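Local coordinates for protein dihydroorotase (Campylobacter jejuni subsp. jejuni, PDB 3PNU) that probably catalyses the reversible, zinc-dependent cyclization of N-carbamoyl-L-aspartate to dihydroorotate in de novo pyrimidine biosynthesis, at residues Q41-E44 against L45-L49; V130-D134 against I135-K139; W331-P334 against N335-D339. All blocks are in the same frame, centred on the assembly; numbering follows the deposited sequence.

All three contacts are local, each within one continuous run of chain. Interaction 1 is partly buried. It joins successive turns of helix 40-51 by backbone hydrogen bonds and aliphatic packing. Interactions 2 and 3 are surface contacts. Interaction 2 is mainly polar: a carboxylate caps the start of helix 135-147, and a water bridges it to a second amide. Interaction 3 is a turn between strands 331-332 and 337-338, held across its two parts by proline-tyrosine packing. Interactions 1 and 3 meet directly, with L45 CD2 3.1 Å from Y337 O and L49 CD1 packed on the Y337 ring. Interaction 2 stands apart, its centre about 35 Å from that of interaction 1.

Interaction 1 of 3, residues Q41-E44 against L45-L49; sequences QMLE and LIAPL
L43 and A47 meet one turn apart on helix 40-51, the helix of a beta-alpha-beta unit between strands 31-35 and 56-59 in the TIM barrel. The methyl CD1 of L43 lies 3.5 Å from A47 CB. CG of L43 stands anti to the backbone N (chi1 176°), which sends the branch along the helix toward A47. The backbone joins the same pair: A47 N donates to L43 O at 2.9 Å, in the carbonyl plane. M42 and I46 repeat the spacing. I46 N donates to M42 O at 3.1 Å, nearly in line with the carbonyl bond. Their side chains pass at an angle, with M42 SD 4.0 Å from I46 CG2. L45 N makes two weak bonds, to Q41 O and M42 O. P48 has no N-H to give, and the helix is kinked there.

Helix 70-84 packs on this face: Y76, I80 and A83 touch L43, and A83 also touches A47. L43 also touches L37, a predicted substrate-binding residue. I46 packs on P264, and its side chain is about 6 Å from that of the zinc ligand H36. At the kink, the ring carbon CD of P48 sits 3.6 Å from E44 O.

Interaction 2 of 3, residues V130-D134 against I135-K139; sequences VSSFD and IEYLK
D134 and Y137 meet where an irregular loop turns into helix 135-147, and L138 N donates to D134 O at 3.3 Å to close the first turn. D134 is the N-cap. Its OD1 accepts from Y137 N at 3.1 Å. The N-H reaches this oxygen from above the carboxylate plane, 43° out of it. The D134 CG is placed anti to the backbone N (chi1 174°), which turns the carboxylate toward the amides of the first helical turn. OD1 also rests 3.3 Å from Y137 CB, so the capping oxygen sits against the base of the tyrosine. The carboxylate and the tyrosine ring are inclined by 44°.

The other carboxylate oxygen works through a water. The water donates to D134 OD2 at a short 2.5 Å and accepts from E136 N at 3.0 Å. The two oxygens of one side chain thus serve two amides, one directly and one through water. The negative group at the helix start probably also suits the helix dipole. D134 N makes a weak bond to S132 OG. L138 CD1 packs 3.8 Å from F133 CA and reaches the F133 ring obliquely. V130 CG1 lies over one face of that ring, offset toward its rim. Further along the helix, E136 OE2 and K139 NZ form a salt bridge, its hydrogen bond weak.

Neighbouring elements meet the junction. Helix 170-179 touches it through I172 on F133 and H179 on I135, and K175 donates to F133 O. F97 of a loop touches both V130 and L138, while V130 is joined by backbone bonds to Y118 and A120.

Interaction 3 of 3, residues W331-P334 against N335-D339; sequences WQVP and NVYED
Y337 folds back over P334 in the turn that leads from strand 331-332 to the weakly bonded strand 337-338. CG of Y337 is anti to the carbonyl carbon (chi1 -76°), which directs the ring back along the chain toward the proline. From CB the ring runs out over the pyrrolidine. CE1 and CE2 are 4.0 Å and 3.9 Å from P334 CG, and CZ between them is closer, at 3.5 Å. P334 CB lies over one ring face in a CH-pi contact, 4.3 Å from the ring centroid and 25° off its normal. At the tip, OH is 3.3 Å from P334 CD. It also lies loosely at the edge of the W331 indole, near the indole plane, with CZ3 4.4 Å away.

Around the pair, P283 and P346 from loops, and L49 from helix 40-51, touch Y337. The backbone of Y337 pairs with V344 in the small antiparallel sheet. W331 and V333 pair with strand 352-357 and its approach, W331 with L353 and V333 with G350 and E351.

Residues 331-334 and 335-339 share no hydrogen bond. Contact across the turn therefore rests on dispersion and CH-pi packing of tyrosine on proline, while backbone pairing ties each part to other strands.

Interaction 1 of 3, residues Q41-E44 against L45-L49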
loop_
_atom_site.group_PDB
_atom_site.type_symbol
_atom_site.label_atom_id
_atom_site.label_comp_id
_atom_site.label_asym_id
_atom_site.label_seq_id
_atom_site.Cartn_x
_atom_site.Cartn_y
_atom_site.Cartn_z
ATOM N N GLN A 41 18.955 21.360 -12.148
ATOM C CA GLN A 41 19.843 21.082 -11.022
ATOM C C GLN A 41 19.815 19.634 -10.529
ATOM O O GLN A 41 20.843 19.099 -10.109
ATOM C CB GLN A 41 19.584 22.082 -9.881
ATOM C CG GLN A 41 20.057 23.530 -10.210
ATOM C CD GLN A 41 19.242 24.249 -11.288
ATOM O OE1 GLN A 41 18.012 24.219 -11.278
ATOM N NE2 GLN A 41 19.934 24.934 -12.200
ATOM N N MET A 42 18.649 19.001 -10.587
ATOM C CA MET A 42 18.518 17.605 -10.152
ATOM C C MET A 42 19.405 16.686 -11.019
ATOM O O MET A 42 20.103 15.793 -10.519
ATOM C CB MET A 42 17.041 17.155 -10.216
ATOM C CG MET A 42 16.817 15.689 -9.789
ATOM S SD MET A 42 17.253 15.315 -8.081
ATOM C CE MET A 42 15.926 16.199 -7.233
ATOM N N LEU A 43 19.358 16.922 -12.321
ATOM C CA LEU A 43 20.169 16.167 -13.253
ATOM C C LEU A 43 21.646 16.225 -12.868
ATOM O O LEU A 43 22.298 15.188 -12.785
ATOM C CB LEU A 43 19.959 16.696 -14.663
ATOM C CG LEU A 43 20.809 16.066 -15.754
ATOM C CD1 LEU A 43 20.724 14.541 -15.733
ATOM C CD2 LEU A 43 20.370 16.626 -17.094
ATOM N N GLU A 44 22.156 17.432 -12.607
ATOM C CA GLU A 44 23.572 17.630 -12.231
ATOM C C GLU A 44 23.977 16.837 -10.987
ATOM O O GLU A 44 25.149 16.485 -10.815
ATOM C CB GLU A 44 23.876 19.126 -12.007
ATOM C CG GLU A 44 23.689 20.006 -13.254
ATOM C CD GLU A 44 23.673 21.507 -12.946
ATOM O OE1 GLU A 44 24.037 21.905 -11.808
ATOM O OE2 GLU A 44 23.284 22.289 -13.854
ATOM N N LEU A 45 23.010 16.550 -10.126
ATOM C CA LEU A 45 23.287 15.810 -8.893
ATOM C C LEU A 45 23.274 14.283 -9.038
ATOM O O LEU A 45 24.163 13.605 -8.531
ATOM C CB LEU A 45 22.280 16.218 -7.813
ATOM C CG LEU A 45 22.363 15.462 -6.477
ATOM C CD1 LEU A 45 23.761 15.499 -5.895
ATOM C CD2 LEU A 45 21.347 16.032 -5.491
ATOM N N ILE A 46 22.266 13.750 -9.725
ATOM C CA ILE A 46 22.120 12.290 -9.868
ATOM C C ILE A 46 22.815 11.650 -11.098
ATOM O O ILE A 46 23.280 10.511 -11.014
ATOM C CB ILE A 46 20.613 11.887 -9.885
ATOM C CG1 ILE A 46 19.929 12.370 -11.175
ATOM C CG2 ILE A 46 19.916 12.442 -8.670
ATOM C CD1 ILE A 46 18.486 11.925 -11.331
ATOM N N ALA A 47 22.887 12.377 -12.214
ATOM C CA ALA A 47 23.467 11.836 -13.449
ATOM C C ALA A 47 24.810 11.155 -13.229
ATOM O O ALA A 47 25.035 10.059 -13.728
ATOM C CB ALA A 47 23.566 12.912 -14.538
ATOM N N PRO A 48 25.716 11.807 -12.495
ATOM C CA PRO A 48 27.008 11.194 -12.198
ATOM C C PRO A 48 26.914 9.878 -11.461
ATOM O O PRO A 48 27.750 9.016 -11.637
ATOM C CB PRO A 48 27.678 12.229 -11.294
ATOM C CG PRO A 48 27.185 13.536 -11.832
ATOM C CD PRO A 48 25.732 13.262 -12.223
ATOM N N LEU A 49 25.897 9.719 -10.639
ATOM C CA LEU A 49 25.763 8.484 -9.872
ATOM C C LEU A 49 25.511 7.259 -10.778
ATOM O O LEU A 49 25.853 6.128 -10.417
ATOM C CB LEU A 49 24.688 8.663 -8.801
ATOM C CG LEU A 49 25.063 9.758 -7.786
ATOM C CD1 LEU A 49 23.896 10.097 -6.860
ATOM C CD2 LEU A 49 26.294 9.337 -6.973
#

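Interaction 2 of 3, residues V130-D134 against I135-K139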
loop_
_atom_site.group_PDB
_atom_site.type_symbol
_atom_site.label_atom_id
_atom_site.label_comp_id
_atom_site.label_asym_id
_atom_site.label_seq_id
_atom_site.Cartn_x
_atom_site.Cartn_y
_atom_site.Cartn_z
ATOM N N VAL A 130 -1.270 8.642 -23.490
ATOM C CA VAL A 130 -2.218 7.993 -24.371
ATOM C C VAL A 130 -3.481 7.681 -23.586
ATOM O O VAL A 130 -3.415 7.216 -22.453
ATOM C CB VAL A 130 -1.614 6.700 -24.981
ATOM C CG1 VAL A 130 -2.659 5.881 -25.694
ATOM C CG2 VAL A 130 -0.474 7.049 -25.923
ATOM N N SER A 131 -4.627 7.959 -24.186
ATOM C CA SER A 131 -5.903 7.722 -23.539
ATOM C C SER A 131 -6.731 6.763 -24.360
ATOM O O SER A 131 -7.903 6.564 -24.088
ATOM C CB SER A 131 -6.668 9.043 -23.379
ATOM O OG SER A 131 -6.980 9.607 -24.649
ATOM N N SER A 132 -6.117 6.155 -25.363
ATOM C CA SER A 132 -6.828 5.244 -26.214
ATOM C C SER A 132 -5.877 4.280 -26.900
ATOM O O SER A 132 -4.832 4.696 -27.394
ATOM C CB SER A 132 -7.580 6.045 -27.272
ATOM O OG SER A 132 -8.160 5.185 -28.222
ATOM N N PHE A 133 -6.245 3.002 -26.924
ATOM C CA PHE A 133 -5.457 1.985 -27.591
ATOM C C PHE A 133 -6.208 1.449 -28.803
ATOM O O PHE A 133 -6.081 0.298 -29.176
ATOM C CB PHE A 133 -5.037 0.876 -26.611
ATOM C CG PHE A 133 -4.076 1.356 -25.551
ATOM C CD1 PHE A 133 -2.710 1.343 -25.780
ATOM C CD2 PHE A 133 -4.541 1.844 -24.347
ATOM C CE1 PHE A 133 -1.822 1.795 -24.818
ATOM C CE2 PHE A 133 -3.655 2.296 -23.377
ATOM C CZ PHE A 133 -2.292 2.272 -23.616
ATOM N N ASP A 134 -6.997 2.326 -29.409
ATOM C CA ASP A 134 -7.734 2.025 -30.617
ATOM C C ASP A 134 -6.695 1.710 -31.689
ATOM O O ASP A 134 -5.750 2.477 -31.878
ATOM C CB ASP A 134 -8.562 3.252 -31.017
ATOM C CG ASP A 134 -9.255 3.081 -32.359
ATOM O OD1 ASP A 134 -8.973 3.889 -33.277
ATOM O OD2 ASP A 134 -10.041 2.122 -32.500
ATOM N N ILE A 135 -6.855 0.588 -32.383
ATOM C CA ILE A 135 -5.874 0.185 -33.395
ATOM C C ILE A 135 -5.651 1.168 -34.552
ATOM O O ILE A 135 -4.495 1.409 -34.910
ATOM C CB ILE A 135 -6.162 -1.213 -33.950
ATOM C CG1 ILE A 135 -5.890 -2.260 -32.867
ATOM C CG2 ILE A 135 -5.278 -1.502 -35.150
ATOM C CD1 ILE A 135 -4.465 -2.212 -32.322
ATOM N N GLU A 136 -6.711 1.744 -35.128
ATOM C CA GLU A 136 -6.517 2.685 -36.240
ATOM C C GLU A 136 -5.886 3.996 -35.794
ATOM O O GLU A 136 -5.060 4.568 -36.491
ATOM C CB GLU A 136 -7.812 2.912 -37.029
ATOM C CG GLU A 136 -8.235 1.644 -37.794
ATOM C CD GLU A 136 -7.184 1.161 -38.825
ATOM O OE1 GLU A 136 -6.635 2.003 -39.577
ATOM O OE2 GLU A 136 -6.924 -0.069 -38.896
ATOM N N TYR A 137 -6.274 4.461 -34.625
ATOM C CA TYR A 137 -5.713 5.675 -34.069
ATOM C C TYR A 137 -4.165 5.575 -33.946
ATOM O O TYR A 137 -3.448 6.515 -34.255
ATOM C CB TYR A 137 -6.367 5.902 -32.719
ATOM C CG TYR A 137 -5.865 7.066 -31.929
ATOM C CD1 TYR A 137 -6.265 8.366 -32.239
ATOM C CD2 TYR A 137 -5.030 6.869 -30.829
ATOM C CE1 TYR A 137 -5.818 9.449 -31.493
ATOM C CE2 TYR A 137 -4.579 7.942 -30.073
ATOM C CZ TYR A 137 -4.977 9.231 -30.409
ATOM O OH TYR A 137 -4.534 10.301 -29.661
ATOM N N LEU A 138 -3.664 4.419 -33.518
ATOM C CA LEU A 138 -2.230 4.217 -33.362
ATOM C C LEU A 138 -1.545 3.615 -34.595
ATOM O O LEU A 138 -0.331 3.648 -34.695
ATOM C CB LEU A 138 -1.974 3.271 -32.181
ATOM C CG LEU A 138 -2.438 3.729 -30.803
ATOM C CD1 LEU A 138 -2.394 2.566 -29.825
ATOM C CD2 LEU A 138 -1.610 4.917 -30.305
ATOM N N LYS A 139 -2.304 3.087 -35.540
ATOM C CA LYS A 139 -1.679 2.388 -36.666
ATOM C C LYS A 139 -0.581 3.105 -37.461
ATOM O O LYS A 139 0.519 2.570 -37.619
ATOM C CB LYS A 139 -2.737 1.805 -37.622
ATOM C CG LYS A 139 -2.130 1.071 -38.820
ATOM C CD LYS A 139 -3.119 0.148 -39.533
ATOM C CE LYS A 139 -3.404 -1.114 -38.716
ATOM N NZ LYS A 139 -4.358 -2.043 -39.402
HETATM O O HOH W 1 -9.532 0.941 -34.622
#

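Interaction 3 of 3, residues W331-P334 against N335-D339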
loop_
_atom_site.group_PDB
_atom_site.type_symbol
_atom_site.label_atom_id
_atom_site.label_comp_id
_atom_site.label_asym_id
_atom_site.label_seq_id
_atom_site.Cartn_x
_atom_site.Cartn_y
_atom_site.Cartn_z
ATOM N N TRP A 331 30.635 -1.375 2.812
ATOM C CA TRP A 331 30.478 0.079 2.791
ATOM C C TRP A 331 29.044 0.455 3.151
ATOM O O TRP A 331 28.107 -0.295 2.862
ATOM C CB TRP A 331 30.920 0.700 1.451
ATOM C CG TRP A 331 30.047 0.432 0.265
ATOM C CD1 TRP A 331 29.871 -0.762 -0.380
ATOM C CD2 TRP A 331 29.269 1.400 -0.455
ATOM N NE1 TRP A 331 29.008 -0.600 -1.440
ATOM C CE2 TRP A 331 28.629 0.717 -1.513
ATOM C CE3 TRP A 331 29.042 2.778 -0.301
ATOM C CZ2 TRP A 331 27.776 1.365 -2.417
ATOM C CZ3 TRP A 331 28.189 3.425 -1.206
ATOM C CH2 TRP A 331 27.570 2.716 -2.249
ATOM N N GLN A 332 28.885 1.609 3.798
ATOM C CA GLN A 332 27.573 2.067 4.216
ATOM C C GLN A 332 27.045 3.051 3.204
ATOM O O GLN A 332 27.782 3.909 2.719
ATOM C CB GLN A 332 27.623 2.731 5.586
ATOM C CG GLN A 332 26.234 3.030 6.128
ATOM C CD GLN A 332 26.249 3.681 7.495
ATOM O OE1 GLN A 332 27.179 4.416 7.843
ATOM N NE2 GLN A 332 25.198 3.430 8.275
ATOM N N VAL A 333 25.755 2.941 2.907
ATOM C CA VAL A 333 25.142 3.790 1.925
ATOM C C VAL A 333 24.762 5.124 2.548
ATOM O O VAL A 333 24.101 5.162 3.580
ATOM C CB VAL A 333 23.869 3.120 1.316
ATOM C CG1 VAL A 333 23.286 3.988 0.177
ATOM C CG2 VAL A 333 24.181 1.703 0.815
ATOM N N PRO A 334 25.177 6.234 1.916
ATOM C CA PRO A 334 24.810 7.549 2.422
ATOM C C PRO A 334 23.318 7.656 2.640
ATOM O O PRO A 334 22.543 7.037 1.921
ATOM C CB PRO A 334 25.226 8.501 1.298
ATOM C CG PRO A 334 26.307 7.789 0.570
ATOM C CD PRO A 334 26.049 6.314 0.730
ATOM N N ASN A 335 22.922 8.439 3.628
ATOM C CA ASN A 335 21.516 8.617 3.919
ATOM C C ASN A 335 20.897 9.629 2.959
ATOM O O ASN A 335 19.677 9.750 2.883
ATOM C CB ASN A 335 21.338 9.041 5.382
ATOM C CG ASN A 335 21.868 7.993 6.360
ATOM O OD1 ASN A 335 21.941 6.804 6.046
ATOM N ND2 ASN A 335 22.236 8.435 7.547
ATOM N N VAL A 336 21.741 10.335 2.213
ATOM C CA VAL A 336 21.276 11.328 1.251
ATOM C C VAL A 336 22.404 11.700 0.274
ATOM O O VAL A 336 23.578 11.539 0.581
ATOM C CB VAL A 336 20.776 12.611 1.986
ATOM C CG1 VAL A 336 21.921 13.257 2.761
ATOM C CG2 VAL A 336 20.154 13.616 1.010
ATOM N N TYR A 337 22.043 12.166 -0.911
ATOM C CA TYR A 337 23.028 12.632 -1.876
ATOM C C TYR A 337 22.708 14.112 -2.095
ATOM O O TYR A 337 21.846 14.473 -2.884
ATOM C CB TYR A 337 23.015 11.788 -3.159
ATOM C CG TYR A 337 23.693 10.422 -2.993
ATOM C CD1 TYR A 337 25.021 10.232 -3.376
ATOM C CD2 TYR A 337 23.017 9.341 -2.446
ATOM C CE1 TYR A 337 25.651 8.992 -3.228
ATOM C CE2 TYR A 337 23.643 8.100 -2.290
ATOM C CZ TYR A 337 24.958 7.938 -2.688
ATOM O OH TYR A 337 25.582 6.727 -2.537
ATOM N N GLU A 338 23.429 14.951 -1.360
ATOM C CA GLU A 338 23.207 16.396 -1.310
ATOM C C GLU A 338 23.955 17.276 -2.298
ATOM O O GLU A 338 24.827 16.848 -3.046
ATOM C CB GLU A 338 23.602 16.886 0.101
ATOM C CG GLU A 338 22.706 16.396 1.232
ATOM C CD GLU A 338 23.382 16.445 2.604
ATOM O OE1 GLU A 338 24.463 15.833 2.759
ATOM O OE2 GLU A 338 22.809 17.052 3.536
ATOM N N ASP A 339 23.555 18.538 -2.256
ATOM C CA ASP A 339 24.178 19.609 -2.988
ATOM C C ASP A 339 23.443 20.915 -2.604
ATOM O O ASP A 339 22.679 20.963 -1.629
ATOM C CB ASP A 339 24.240 19.353 -4.517
ATOM C CG ASP A 339 22.934 19.634 -5.234
ATOM O OD1 ASP A 339 22.971 19.748 -6.478
ATOM O OD2 ASP A 339 21.886 19.768 -4.571
#